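Local coordinates for abhydrolase domain-containing protein (PDB 5H3H) that probably hydrolyses ester bonds as an esterase of the alpha/beta hydrolase fold, with perhydrolase activity also likely, at residues 9-14 against 63-68; 37-42 against 253-258; 57-62 against 190-195; 175-180 against 249-254. One frame throughout, in Å; residues are numbered along the deposited sequence.

Contact 1 of 4, residues 9-14 against 63-68; sequences DGTKIY and DAPATG
Lys-12 and Asp-63 meet through backbone and side chain together. The backbone N of Lys-12 donates to OD2 of Asp-63 at 3.1 Å, with an N-H...O angle of 160°. It reaches this oxygen from above the carboxylate plane. The backbone N of Asp-63 donates to O of Lys-12, also at 3.1 Å. The lysine chain lies over the acid. CB of Lys-12 is 3.3 Å from OD2 of Asp-63, and CE of Lys-12 is 3.5 Å from OD1 of Asp-63. Bends at chi3 (-66°) and chi4 keep the end of the chain near the carboxylate. Even so, the salt bridge from NZ of Lys-12 to OD1 of Asp-63 is long, at 3.9 Å.

Thr-11 adds the apolar part. Its CG2 stands 3.6 Å from CD of Pro-65 and also touches CB of Asp-63. With OG1 beside the backbone N (chi1 -54°), the hydroxyl lies against CG of Pro-65; its very short approach to OD1 of Asp-9 is doubtful. OD1 of Asp-9 accepts from the backbone N of Thr-11 at 3.0 Å, which makes an Asx turn.

Further out, Arg-57 forms a salt bridge with OD2 of Asp-9 and donates to O of Thr-67. Lys-12 has a second partner in Phe-4, by a cation-pi contact. The contact thus fastens the start of strand 12-18 to the loop between strand 50-54 and helix 71-85 of the alpha/beta hydrolase fold. The distant ammonium probably adds little, and the two N-H bonds, one to a carboxylate oxygen and one to a carbonyl, are likely to fix Asp-63 beside Lys-12.

Contact 2 of 4, residues 37-42 against 253-258; sequences FEYQKN and DEREKF
Tyr-39 and Arg-255 touch through their aliphatic parts. CD of Arg-255 lies 3.6 Å from CB of Tyr-39, and CG of Arg-255 is 3.9 Å from the same atom. The two side chains cross at about a right angle. Arg-255 leaves the backbone with CG anti to its N (chi1 -165°), then bends at chi2 and chi3. The bends lay the methylenes against the tyrosine and turn the guanidinium to its own helix. There NH2 of Arg-255 donates to OE1 of Glu-256 at 2.7 Å, close to the guanidinium plane. A weak bond runs from NE to the same oxygen. With an alanine here, Tyr-39 would probably lose the methylene cover beside its CB, and the carboxylate of Glu-256 its paired charge.

Gln-40 makes the buried half. Its chain is bent at chi2 (71°), which brings the amide back to the rim of Phe-258. NE2 of Gln-40 is 3.6 Å from CD2 of Phe-258, and CG of Gln-40 is 3.7 Å from the same carbon. The amide and ring planes are perpendicular, and the amide nitrogen sits at the ring edge. Phe-258 also packs on Met-250, at its own CD1, and on Phe-251 of helix 250-253.

The contact joins the first turns of helix 38-46 and helix 255-267, the last helix of the alpha/beta hydrolase fold. No hydrogen bond or salt bridge crosses it. Arg-255 pairs its charge with Glu-256 in its own helix. Between the segments the joint is van der Waals contact, and NE2 of Gln-40 finds its hydrogen bond on a flanking residue.

Contact 3 of 4, residues 57-62 against 190-195; sequences RGYGKS and IQSAIA
Tyr-59 and Ser-192 join the loop after strand 50-54 to helix 186-198. In this alpha/beta hydrolase fold, that helix belongs to the helical insertion between strands 114-120 and 211-217, probably the cap over the active site. The polar contact is a single hydrogen bond between two buried hydroxyls, and either could be the donor. Ser-192 OG sits beside its own backbone N (chi1 -59°) and has a second partner in O of Gly-188, one helical turn back.

The hydrogen bond brings CB of Ser-192 to 3.2 Å from OH of Tyr-59, and the segments meet through little else. Other residues hold the ring. His-28 meets it edge-to-face, and Trp-30, which lines the ethaneperoxoic acid pocket, touches it. A phenylalanine in place of Tyr-59 could keep the ring but would probably leave Ser-192 without its partner across the contact.

A backbone bond shapes the loop side. Residues 59-62 form a type II' beta turn, closed by Ser-62 N to Tyr-59 O at 3.1 Å, with Gly-60 at positive phi. Ser-192 OG lies 2.8 Å from Tyr-59 OH, at the ring's edge and near its plane.

Contact 4 of 4, residues 175-180 against 249-254; sequences QWFHNL and GMFLDE
Phe-177 and Phe-251 form the tight part of this contact. CE1 of Phe-177 lies 3.6 Å from CZ of Phe-251, close to the plane of the Phe-251 ring and at its edge. The ring centroids are 5.8 Å apart and the planes meet obliquely at 47°. Phe-177 extends from its helix with CG anti to the backbone N (chi1 -175°). Phe-251 instead places CG in the crowded position between N and the carbonyl carbon (chi1 60°), which directs its ring at Phe-177.

Both rings belong to a larger aromatic group. Phe-177 meets Phe-164 and, edge-to-face, Phe-165; Phe-251 meets Phe-95 edge-to-face. Phe-95 and Phe-164 line the ethaneperoxoic acid pocket, and the side chain of Phe-177 is about 6 Å from the ligand. Helix 171-182 lies in the helical insertion of the alpha/beta hydrolase fold. Helix 250-253 directly follows the loop with His-248, probably the histidine of a Ser-His-Asp triad.

The contact is looser beside the phenylalanines. Trp-176, partly exposed, comes no nearer than 4.6 Å, from its CZ3 to CD1 of Leu-252. On the solvent side of helix 171-182, exposed Gln-175 and Asn-179 are linked by a weak bond, NE2 of Gln-175 to OD1 of Asn-179.

From the N terminus, contact 1 closes first, tying the start of strand 12-18 to the loop after strand 50-54. Contact 2 opens inside that loop, at helix 38-46, and closes near the C terminus on helix 255-267, so the two cross. Contact 3 opens at 57-62, crosses contact 1 and closes on helix 186-198, nested inside contact 2. Contact 4 runs from helix 171-182 to helix 250-253; it crosses contact 3 and follows contact 1 in series. Contacts 1 and 3 touch where N of Tyr-14 probably bonds OG of Ser-62. Contacts 2 and 4 share Asp-253 and Glu-254. Contacts 3 and 4 both attach the helical insertion to the core fold.

Contact 1 of 4, residues 9-14 against 63-68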
# COMPACT_ATOMS: atom_id res chain seq x y z
N ASP B 9 -11.70 -15.02 -0.57
CA ASP B 9 -12.81 -15.84 -1.05
C ASP B 9 -12.96 -17.22 -0.37
O ASP B 9 -13.78 -17.98 -0.81
CB ASP B 9 -12.76 -15.98 -2.56
CG ASP B 9 -11.58 -16.82 -3.06
OD1 ASP B 9 -10.92 -17.53 -2.26
OD2 ASP B 9 -11.34 -16.72 -4.28
N GLY B 10 -12.21 -17.54 0.68
CA GLY B 10 -12.35 -18.84 1.36
C GLY B 10 -11.51 -19.99 0.80
O GLY B 10 -11.41 -21.05 1.44
N THR B 11 -10.93 -19.81 -0.38
CA THR B 11 -10.02 -20.83 -0.94
C THR B 11 -8.96 -21.18 0.12
O THR B 11 -8.42 -20.26 0.73
CB THR B 11 -9.26 -20.25 -2.15
OG1 THR B 11 -10.18 -19.73 -3.11
CG2 THR B 11 -8.43 -21.34 -2.84
N LYS B 12 -8.67 -22.46 0.36
CA LYS B 12 -7.58 -22.89 1.28
C LYS B 12 -6.18 -22.93 0.61
O LYS B 12 -5.97 -23.72 -0.34
CB LYS B 12 -7.86 -24.28 1.84
CG LYS B 12 -9.11 -24.36 2.70
CD LYS B 12 -9.20 -25.67 3.47
CE LYS B 12 -9.37 -26.88 2.53
NZ LYS B 12 -8.33 -27.92 2.78
N ILE B 13 -5.22 -22.17 1.15
CA ILE B 13 -3.86 -22.02 0.58
C ILE B 13 -2.91 -22.85 1.41
O ILE B 13 -2.75 -22.60 2.59
CB ILE B 13 -3.37 -20.53 0.60
CG1 ILE B 13 -4.35 -19.60 -0.11
CG2 ILE B 13 -1.99 -20.38 -0.03
CD1 ILE B 13 -4.63 -19.98 -1.55
N TYR B 14 -2.22 -23.82 0.80
CA TYR B 14 -1.24 -24.62 1.51
C TYR B 14 0.02 -23.81 1.68
O TYR B 14 0.45 -23.14 0.74
CB TYR B 14 -0.92 -25.89 0.74
CG TYR B 14 0.07 -26.75 1.44
CD1 TYR B 14 -0.30 -27.46 2.56
CD2 TYR B 14 1.40 -26.81 1.02
CE1 TYR B 14 0.61 -28.24 3.23
CE2 TYR B 14 2.33 -27.57 1.69
CZ TYR B 14 1.93 -28.28 2.81
OH TYR B 14 2.80 -29.09 3.52
N ASP B 63 -6.20 -25.83 -2.63
CA ASP B 63 -7.45 -25.83 -3.40
C ASP B 63 -7.25 -25.13 -4.75
O ASP B 63 -6.41 -24.21 -4.87
CB ASP B 63 -8.61 -25.06 -2.67
CG ASP B 63 -9.04 -25.70 -1.32
OD1 ASP B 63 -8.48 -26.75 -0.90
OD2 ASP B 63 -9.94 -25.08 -0.66
N ALA B 64 -8.03 -25.52 -5.75
CA ALA B 64 -7.92 -24.93 -7.09
C ALA B 64 -9.33 -24.46 -7.46
O ALA B 64 -10.09 -25.17 -8.11
CB ALA B 64 -7.36 -25.92 -8.10
N PRO B 65 -9.72 -23.28 -7.00
CA PRO B 65 -10.98 -22.71 -7.44
C PRO B 65 -11.01 -22.33 -8.91
O PRO B 65 -10.00 -22.39 -9.64
CB PRO B 65 -11.08 -21.42 -6.59
CG PRO B 65 -9.67 -21.01 -6.42
CD PRO B 65 -8.91 -22.30 -6.23
N ALA B 66 -12.19 -21.87 -9.34
CA ALA B 66 -12.46 -21.58 -10.73
C ALA B 66 -11.74 -20.34 -11.17
O ALA B 66 -11.25 -20.27 -12.30
CB ALA B 66 -13.97 -21.42 -10.92
N THR B 67 -11.56 -19.44 -10.21
CA THR B 67 -11.18 -18.12 -10.47
C THR B 67 -10.14 -17.59 -9.45
O THR B 67 -9.80 -18.25 -8.43
CB THR B 67 -12.49 -17.26 -10.47
OG1 THR B 67 -12.28 -16.13 -11.28
CG2 THR B 67 -12.93 -16.84 -9.06
N GLY B 68 -9.61 -16.42 -9.80
CA GLY B 68 -8.75 -15.63 -8.95
C GLY B 68 -7.27 -15.80 -9.19
O GLY B 68 -6.50 -15.61 -8.27

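Contact 2 of 4, residues 37-42 against 253-258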
# COMPACT_ATOMS: atom_id res chain seq x y z
N PHE B 37 11.86 -25.23 -4.74
CA PHE B 37 12.90 -24.51 -3.99
C PHE B 37 13.67 -25.44 -3.04
O PHE B 37 14.46 -24.96 -2.20
CB PHE B 37 12.27 -23.38 -3.15
CG PHE B 37 11.69 -22.27 -3.96
CD1 PHE B 37 12.50 -21.51 -4.81
CD2 PHE B 37 10.33 -21.96 -3.89
CE1 PHE B 37 11.97 -20.46 -5.55
CE2 PHE B 37 9.79 -20.93 -4.63
CZ PHE B 37 10.63 -20.14 -5.46
N GLU B 38 13.46 -26.75 -3.13
CA GLU B 38 14.00 -27.65 -2.11
C GLU B 38 15.51 -27.48 -1.80
O GLU B 38 15.88 -27.50 -0.64
CB GLU B 38 13.65 -29.12 -2.38
CG GLU B 38 14.65 -29.97 -3.16
CD GLU B 38 14.20 -31.44 -3.27
OE1 GLU B 38 12.96 -31.70 -3.21
OE2 GLU B 38 15.06 -32.32 -3.37
N TYR B 39 16.34 -27.34 -2.86
CA TYR B 39 17.81 -27.17 -2.73
C TYR B 39 18.20 -25.88 -1.96
O TYR B 39 19.18 -25.88 -1.23
CB TYR B 39 18.51 -27.28 -4.12
CG TYR B 39 18.29 -28.65 -4.70
CD1 TYR B 39 18.96 -29.74 -4.17
CD2 TYR B 39 17.25 -28.88 -5.62
CE1 TYR B 39 18.67 -31.03 -4.58
CE2 TYR B 39 16.96 -30.16 -6.03
CZ TYR B 39 17.68 -31.24 -5.51
OH TYR B 39 17.41 -32.55 -5.91
N GLN B 40 17.41 -24.83 -2.13
CA GLN B 40 17.55 -23.59 -1.38
C GLN B 40 17.04 -23.74 0.02
O GLN B 40 17.67 -23.33 0.96
CB GLN B 40 16.83 -22.43 -2.08
CG GLN B 40 17.55 -21.99 -3.35
CD GLN B 40 17.43 -23.00 -4.46
OE1 GLN B 40 16.34 -23.39 -4.82
NE2 GLN B 40 18.54 -23.41 -5.03
N LYS B 41 15.88 -24.35 0.16
CA LYS B 41 15.26 -24.53 1.48
C LYS B 41 16.20 -25.27 2.42
O LYS B 41 16.26 -24.93 3.62
CB LYS B 41 13.91 -25.30 1.34
CG LYS B 41 13.34 -25.86 2.62
CD LYS B 41 12.24 -26.87 2.32
CE LYS B 41 12.81 -28.17 1.77
NZ LYS B 41 11.77 -29.18 1.43
N ASN B 42 16.89 -26.29 1.90
CA ASN B 42 17.78 -27.13 2.75
C ASN B 42 18.82 -26.24 3.40
O ASN B 42 19.06 -26.33 4.60
CB ASN B 42 18.52 -28.20 1.99
CG ASN B 42 17.61 -29.27 1.42
OD1 ASN B 42 16.50 -29.52 1.92
ND2 ASN B 42 18.10 -29.93 0.37
N ASP B 253 20.56 -24.84 -12.66
CA ASP B 253 21.67 -24.57 -13.58
C ASP B 253 22.94 -24.11 -12.80
O ASP B 253 24.05 -24.56 -13.14
CB ASP B 253 21.31 -23.50 -14.65
CG ASP B 253 20.48 -24.02 -15.83
OD1 ASP B 253 20.48 -25.22 -16.14
OD2 ASP B 253 19.86 -23.19 -16.51
N GLU B 254 22.77 -23.26 -11.78
CA GLU B 254 23.85 -22.75 -10.90
C GLU B 254 23.39 -22.84 -9.46
O GLU B 254 23.38 -21.88 -8.71
CB GLU B 254 24.28 -21.29 -11.25
CG GLU B 254 25.12 -21.16 -12.55
CD GLU B 254 25.50 -19.71 -12.97
OE1 GLU B 254 24.82 -19.12 -13.89
OE2 GLU B 254 26.46 -19.14 -12.39
N ARG B 255 23.02 -24.05 -9.10
CA ARG B 255 22.49 -24.33 -7.80
C ARG B 255 23.24 -23.67 -6.65
O ARG B 255 22.64 -22.97 -5.84
CB ARG B 255 22.41 -25.83 -7.56
CG ARG B 255 21.52 -26.10 -6.34
CD ARG B 255 21.91 -27.18 -5.36
NE ARG B 255 23.33 -27.20 -5.01
CZ ARG B 255 24.20 -27.97 -5.65
NH1 ARG B 255 23.79 -28.72 -6.66
NH2 ARG B 255 25.48 -27.94 -5.31
N GLU B 256 24.53 -23.96 -6.56
CA GLU B 256 25.36 -23.45 -5.48
C GLU B 256 25.44 -21.93 -5.43
O GLU B 256 25.24 -21.31 -4.33
CB GLU B 256 26.75 -24.06 -5.58
CG GLU B 256 27.49 -24.11 -4.25
CD GLU B 256 27.16 -25.36 -3.45
OE1 GLU B 256 26.04 -25.90 -3.60
OE2 GLU B 256 28.02 -25.80 -2.65
N LYS B 257 25.66 -21.30 -6.59
CA LYS B 257 25.72 -19.84 -6.64
C LYS B 257 24.35 -19.20 -6.30
O LYS B 257 24.23 -18.23 -5.51
CB LYS B 257 26.21 -19.38 -8.00
CG LYS B 257 26.51 -17.89 -8.04
CD LYS B 257 26.78 -17.43 -9.47
CE LYS B 257 26.67 -15.94 -9.58
NZ LYS B 257 26.92 -15.49 -10.98
N PHE B 258 23.30 -19.77 -6.86
CA PHE B 258 21.96 -19.26 -6.58
C PHE B 258 21.69 -19.34 -5.07
O PHE B 258 21.32 -18.33 -4.47
CB PHE B 258 20.90 -20.03 -7.38
CG PHE B 258 19.51 -19.47 -7.22
CD1 PHE B 258 19.08 -18.42 -7.98
CD2 PHE B 258 18.65 -19.99 -6.29
CE1 PHE B 258 17.82 -17.87 -7.82
CE2 PHE B 258 17.39 -19.47 -6.15
CZ PHE B 258 16.97 -18.41 -6.91

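Contact 3 of 4, residues 57-62 against 190-195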
# COMPACT_ATOMS: atom_id res chain seq x y z
N ARG B 57 -3.04 -20.95 -4.95
CA ARG B 57 -4.25 -21.57 -5.42
C ARG B 57 -3.99 -22.18 -6.81
O ARG B 57 -3.36 -21.57 -7.65
CB ARG B 57 -5.44 -20.64 -5.52
CG ARG B 57 -5.30 -19.41 -6.34
CD ARG B 57 -6.65 -18.69 -6.36
NE ARG B 57 -6.90 -17.88 -5.17
CZ ARG B 57 -8.09 -17.34 -4.86
NH1 ARG B 57 -8.21 -16.58 -3.75
NH2 ARG B 57 -9.17 -17.57 -5.62
N GLY B 58 -4.51 -23.37 -6.99
CA GLY B 58 -4.37 -24.07 -8.26
C GLY B 58 -3.16 -25.02 -8.31
O GLY B 58 -3.06 -25.77 -9.28
N TYR B 59 -2.23 -24.96 -7.33
CA TYR B 59 -0.95 -25.66 -7.43
C TYR B 59 -0.71 -26.46 -6.22
O TYR B 59 -1.32 -26.17 -5.18
CB TYR B 59 0.20 -24.69 -7.63
CG TYR B 59 -0.01 -23.91 -8.91
CD1 TYR B 59 -0.83 -22.80 -8.92
CD2 TYR B 59 0.52 -24.34 -10.10
CE1 TYR B 59 -1.11 -22.11 -10.08
CE2 TYR B 59 0.27 -23.64 -11.27
CZ TYR B 59 -0.52 -22.55 -11.28
OH TYR B 59 -0.72 -21.89 -12.45
N GLY B 60 0.14 -27.49 -6.35
CA GLY B 60 0.66 -28.17 -5.18
C GLY B 60 -0.50 -28.72 -4.37
O GLY B 60 -1.38 -29.32 -4.93
N LYS B 61 -0.54 -28.48 -3.08
CA LYS B 61 -1.57 -29.06 -2.19
C LYS B 61 -2.72 -28.08 -1.89
O LYS B 61 -3.64 -28.35 -1.08
CB LYS B 61 -0.86 -29.51 -0.95
CG LYS B 61 0.27 -30.48 -1.30
CD LYS B 61 1.07 -30.92 -0.10
CE LYS B 61 0.24 -31.73 0.88
NZ LYS B 61 -0.68 -32.75 0.26
N SER B 62 -2.70 -26.94 -2.55
CA SER B 62 -3.77 -25.93 -2.34
C SER B 62 -5.05 -26.35 -3.08
O SER B 62 -4.95 -27.10 -4.05
CB SER B 62 -3.29 -24.58 -2.80
OG SER B 62 -2.22 -24.15 -1.93
N ILE B 190 -4.09 -23.01 -16.71
CA ILE B 190 -4.63 -22.15 -17.78
C ILE B 190 -4.88 -20.69 -17.34
O ILE B 190 -4.42 -19.76 -17.99
CB ILE B 190 -5.89 -22.78 -18.37
CG1 ILE B 190 -5.45 -24.01 -19.21
CG2 ILE B 190 -6.74 -21.78 -19.12
CD1 ILE B 190 -6.57 -24.96 -19.48
N GLN B 191 -5.65 -20.51 -16.28
CA GLN B 191 -5.97 -19.17 -15.76
C GLN B 191 -4.72 -18.34 -15.40
O GLN B 191 -4.67 -17.14 -15.72
CB GLN B 191 -6.94 -19.26 -14.56
CG GLN B 191 -8.31 -19.94 -14.81
CD GLN B 191 -9.17 -19.30 -15.89
OE1 GLN B 191 -8.91 -19.43 -17.10
NE2 GLN B 191 -10.19 -18.62 -15.46
N SER B 192 -3.66 -18.96 -14.87
CA SER B 192 -2.42 -18.22 -14.59
C SER B 192 -1.67 -17.85 -15.83
O SER B 192 -1.02 -16.81 -15.84
CB SER B 192 -1.44 -19.01 -13.72
OG SER B 192 -1.97 -19.37 -12.46
N ALA B 193 -1.66 -18.72 -16.86
CA ALA B 193 -1.17 -18.35 -18.22
C ALA B 193 -1.87 -17.12 -18.79
O ALA B 193 -1.21 -16.30 -19.40
CB ALA B 193 -1.32 -19.51 -19.20
N ILE B 194 -3.17 -16.97 -18.55
CA ILE B 194 -3.94 -15.78 -18.98
C ILE B 194 -3.45 -14.51 -18.24
O ILE B 194 -3.29 -13.46 -18.85
CB ILE B 194 -5.46 -16.03 -18.82
CG1 ILE B 194 -5.91 -17.00 -19.91
CG2 ILE B 194 -6.30 -14.72 -18.78
CD1 ILE B 194 -7.38 -17.37 -19.84
N ALA B 195 -3.21 -14.62 -16.94
CA ALA B 195 -2.63 -13.53 -16.16
C ALA B 195 -1.20 -13.25 -16.65
O ALA B 195 -0.82 -12.07 -16.83
CB ALA B 195 -2.65 -13.91 -14.69

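Contact 4 of 4, residues 175-180 against 249-254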
# COMPACT_ATOMS: atom_id res chain seq x y z
N GLN B 175 12.76 -35.45 -14.28
CA GLN B 175 11.47 -36.06 -14.05
C GLN B 175 10.81 -35.54 -12.77
O GLN B 175 9.59 -35.34 -12.70
CB GLN B 175 11.58 -37.57 -13.99
CG GLN B 175 10.24 -38.33 -13.97
CD GLN B 175 9.43 -38.24 -15.30
OE1 GLN B 175 9.99 -38.23 -16.39
NE2 GLN B 175 8.10 -38.16 -15.19
N TRP B 176 11.62 -35.38 -11.75
CA TRP B 176 11.16 -34.74 -10.53
C TRP B 176 10.49 -33.39 -10.83
O TRP B 176 9.43 -33.08 -10.30
CB TRP B 176 12.31 -34.64 -9.49
CG TRP B 176 12.02 -33.68 -8.38
CD1 TRP B 176 11.19 -33.89 -7.28
CD2 TRP B 176 12.49 -32.37 -8.26
NE1 TRP B 176 11.11 -32.77 -6.54
CE2 TRP B 176 11.94 -31.82 -7.09
CE3 TRP B 176 13.33 -31.57 -9.05
CZ2 TRP B 176 12.20 -30.49 -6.68
CZ3 TRP B 176 13.62 -30.25 -8.62
CH2 TRP B 176 13.02 -29.73 -7.44
N PHE B 177 11.18 -32.57 -11.60
CA PHE B 177 10.74 -31.22 -11.87
C PHE B 177 9.49 -31.21 -12.72
O PHE B 177 8.54 -30.47 -12.43
CB PHE B 177 11.86 -30.35 -12.44
CG PHE B 177 11.45 -28.93 -12.61
CD1 PHE B 177 11.34 -28.10 -11.49
CD2 PHE B 177 11.11 -28.44 -13.86
CE1 PHE B 177 10.92 -26.78 -11.62
CE2 PHE B 177 10.72 -27.10 -14.00
CZ PHE B 177 10.62 -26.28 -12.87
N HIS B 178 9.49 -32.06 -13.74
CA HIS B 178 8.28 -32.31 -14.53
C HIS B 178 7.04 -32.68 -13.68
O HIS B 178 5.97 -32.07 -13.80
CB HIS B 178 8.59 -33.41 -15.52
CG HIS B 178 7.46 -33.71 -16.44
ND1 HIS B 178 6.65 -34.80 -16.31
CD2 HIS B 178 6.98 -33.02 -17.50
CE1 HIS B 178 5.74 -34.80 -17.26
NE2 HIS B 178 5.93 -33.74 -18.00
N ASN B 179 7.21 -33.66 -12.77
CA ASN B 179 6.11 -34.12 -11.95
C ASN B 179 5.57 -33.03 -10.98
O ASN B 179 4.36 -33.06 -10.69
CB ASN B 179 6.47 -35.37 -11.18
CG ASN B 179 6.56 -36.60 -12.06
OD1 ASN B 179 6.14 -36.63 -13.22
ND2 ASN B 179 7.10 -37.64 -11.51
N LEU B 180 6.43 -32.06 -10.57
CA LEU B 180 5.97 -30.91 -9.77
C LEU B 180 4.93 -30.11 -10.56
O LEU B 180 3.98 -29.61 -9.99
CB LEU B 180 7.10 -29.93 -9.46
CG LEU B 180 8.32 -30.37 -8.70
CD1 LEU B 180 9.23 -29.15 -8.59
CD2 LEU B 180 7.90 -30.96 -7.37
N GLY B 249 15.87 -21.68 -15.14
CA GLY B 249 16.00 -22.46 -13.92
C GLY B 249 17.33 -22.34 -13.26
O GLY B 249 18.00 -23.35 -13.09
N MET B 250 17.72 -21.13 -12.82
CA MET B 250 19.03 -21.01 -12.17
C MET B 250 19.18 -21.83 -10.92
O MET B 250 20.30 -22.15 -10.50
CB MET B 250 19.43 -19.59 -11.90
CG MET B 250 18.47 -18.67 -11.21
SD MET B 250 18.67 -16.94 -11.81
CE MET B 250 16.92 -16.70 -11.78
N PHE B 251 18.06 -22.12 -10.28
CA PHE B 251 18.08 -22.84 -9.01
C PHE B 251 18.64 -24.27 -9.15
O PHE B 251 19.04 -24.86 -8.14
CB PHE B 251 16.71 -22.80 -8.37
CG PHE B 251 15.64 -23.41 -9.21
CD1 PHE B 251 15.40 -24.77 -9.15
CD2 PHE B 251 14.85 -22.61 -10.01
CE1 PHE B 251 14.40 -25.38 -9.94
CE2 PHE B 251 13.87 -23.20 -10.81
CZ PHE B 251 13.63 -24.56 -10.74
N LEU B 252 18.71 -24.79 -10.38
CA LEU B 252 19.48 -25.97 -10.73
C LEU B 252 20.67 -25.75 -11.68
O LEU B 252 21.67 -26.44 -11.57
CB LEU B 252 18.56 -26.98 -11.40
CG LEU B 252 17.32 -27.48 -10.68
CD1 LEU B 252 16.66 -28.53 -11.58
CD2 LEU B 252 17.64 -28.07 -9.32
N ASP B 253 20.56 -24.84 -12.66
CA ASP B 253 21.67 -24.57 -13.58
C ASP B 253 22.94 -24.11 -12.80
O ASP B 253 24.05 -24.56 -13.14
CB ASP B 253 21.31 -23.50 -14.65
CG ASP B 253 20.48 -24.02 -15.83
OD1 ASP B 253 20.48 -25.22 -16.14
OD2 ASP B 253 19.86 -23.19 -16.51
N GLU B 254 22.77 -23.26 -11.78
CA GLU B 254 23.85 -22.75 -10.90
C GLU B 254 23.39 -22.84 -9.46
O GLU B 254 23.38 -21.88 -8.71
CB GLU B 254 24.28 -21.29 -11.25
CG GLU B 254 25.12 -21.16 -12.55
CD GLU B 254 25.50 -19.71 -12.97
OE1 GLU B 254 24.82 -19.12 -13.89
OE2 GLU B 254 26.46 -19.14 -12.39